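Local structure of DUF1881 domain-containing protein (Neurospora crassa, 5Z6D) at residues Val31-Pro34 with Gly35-Asp39. The protein is of unknown function but carries a betagamma-crystallin calcium site made inoperative by its interface with an Ig-like domain. The protein carries 1 engineered substitution. Residues are numbered along the deposited sequence; the frame is centred on the assembly and turned at random.
Sequences VSVP and GSLND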
# COMPACT_ATOMS: atom_id res chain seq x y z
N VAL A 31 -4.92 3.25 -13.48
CA VAL A 31 -4.16 3.10 -14.71
C VAL A 31 -2.99 2.13 -14.54
O VAL A 31 -2.16 2.28 -13.64
CB VAL A 31 -3.60 4.45 -15.18
CG1 VAL A 31 -2.72 4.26 -16.40
CG2 VAL A 31 -4.73 5.44 -15.45
N SER A 32 -2.94 1.14 -15.42
CA SER A 32 -1.85 0.18 -15.46
C SER A 32 -1.12 0.27 -16.79
O SER A 32 -1.75 0.36 -17.85
CB SER A 32 -2.38 -1.24 -15.24
OG SER A 32 -2.84 -1.43 -13.92
N VAL A 33 0.21 0.24 -16.72
CA VAL A 33 1.05 0.38 -17.90
C VAL A 33 1.86 -0.90 -18.08
O VAL A 33 2.08 -1.64 -17.11
CB VAL A 33 1.97 1.61 -17.78
CG1 VAL A 33 1.13 2.84 -17.54
CG2 VAL A 33 2.98 1.41 -16.66
N PRO A 34 2.28 -1.19 -19.33
CA PRO A 34 2.97 -2.45 -19.63
C PRO A 34 4.34 -2.59 -18.95
O PRO A 34 4.70 -3.69 -18.53
CB PRO A 34 3.14 -2.40 -21.15
CG PRO A 34 2.12 -1.42 -21.62
CD PRO A 34 2.01 -0.41 -20.54
N GLY A 35 5.08 -1.50 -18.83
CA GLY A 35 6.41 -1.55 -18.25
C GLY A 35 6.48 -0.91 -16.88
O GLY A 35 6.07 -1.50 -15.88
N SER A 36 7.01 0.30 -16.82
CA SER A 36 6.94 1.09 -15.61
C SER A 36 6.39 2.47 -15.96
O SER A 36 6.38 2.85 -17.13
CB SER A 36 8.31 1.21 -14.94
OG SER A 36 9.13 2.10 -15.67
N LEU A 37 5.95 3.21 -14.96
CA LEU A 37 5.38 4.53 -15.21
C LEU A 37 6.38 5.49 -15.86
O LEU A 37 6.00 6.40 -16.60
CB LEU A 37 4.86 5.11 -13.90
CG LEU A 37 3.63 4.37 -13.38
CD1 LEU A 37 3.24 4.90 -12.00
CD2 LEU A 37 2.49 4.50 -14.36
N ASN A 38 7.66 5.26 -15.59
CA ASN A 38 8.72 6.12 -16.12
C ASN A 38 9.00 5.97 -17.61
O ASN A 38 9.80 6.72 -18.18
CB ASN A 38 10.01 5.87 -15.35
CG ASN A 38 9.86 6.17 -13.89
OD1 ASN A 38 10.39 5.45 -13.04
ND2 ASN A 38 9.13 7.24 -13.58
N ASP A 39 8.36 5.00 -18.24
CA ASP A 39 8.51 4.81 -19.68
C ASP A 39 7.77 5.93 -20.41
O ASP A 39 7.99 6.17 -21.59
CB ASP A 39 8.00 3.44 -20.11
CG ASP A 39 8.77 2.30 -19.46
OD1 ASP A 39 9.95 2.51 -19.09
OD2 ASP A 39 8.19 1.20 -19.30
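Between Val-33 and Leu-37 the backbone leaves its extended course, turns through Pro-34 and Gly-35, and enters a short 3-10 segment at Leu-37. The bend brings two buried side chains together: CG1 of Val-33 lies 3.8 Å from CD2 of Leu-37, and CG2 of Val-33 is 3.9 Å from that same methyl, so one leucine branch meets both arms of the valine fork. The valine and leucine side chains run roughly perpendicular to each other. A chi1 of -56° sets CG1 of Val-33 opposite the carbonyl carbon and swings CG2 between N and C, which lays CG2 against the main chain of Ser-36, 3.6 Å from Ser-36 C.

Beyond the turn, the Asp-39 carboxylate closes back on the backbone. Ser-36 N donates to Asp-39 OD2 over 2.9 Å in a nearly straight bond (172°), approaching from above the carboxylate plane, 54° out of it. The reverse connection is main-chain only, Asp-39 N to Ser-36 O at 3.1 Å, so the two residues are tied twice, closing the 3-10 turn from Ser-36 to Asp-39. Asp-39 is a calcium ligand in a structure of this protein; here, with no calcium bound, one of its carboxylate oxygens is engaged by Ser-36 N.

This loop follows strand 30-32, an outermost strand of the four-stranded antiparallel sheet in the betagamma-crystallin domain. Backbone bonds pair Val-33 with Ser-81 and Leu-37 with Leu-80, placing the turn beside the calcium-site residue Ser-81; Ser-36 lies near Gly-79, another of them, while Leu-37 also packs on Phe-83 of strand 82-87.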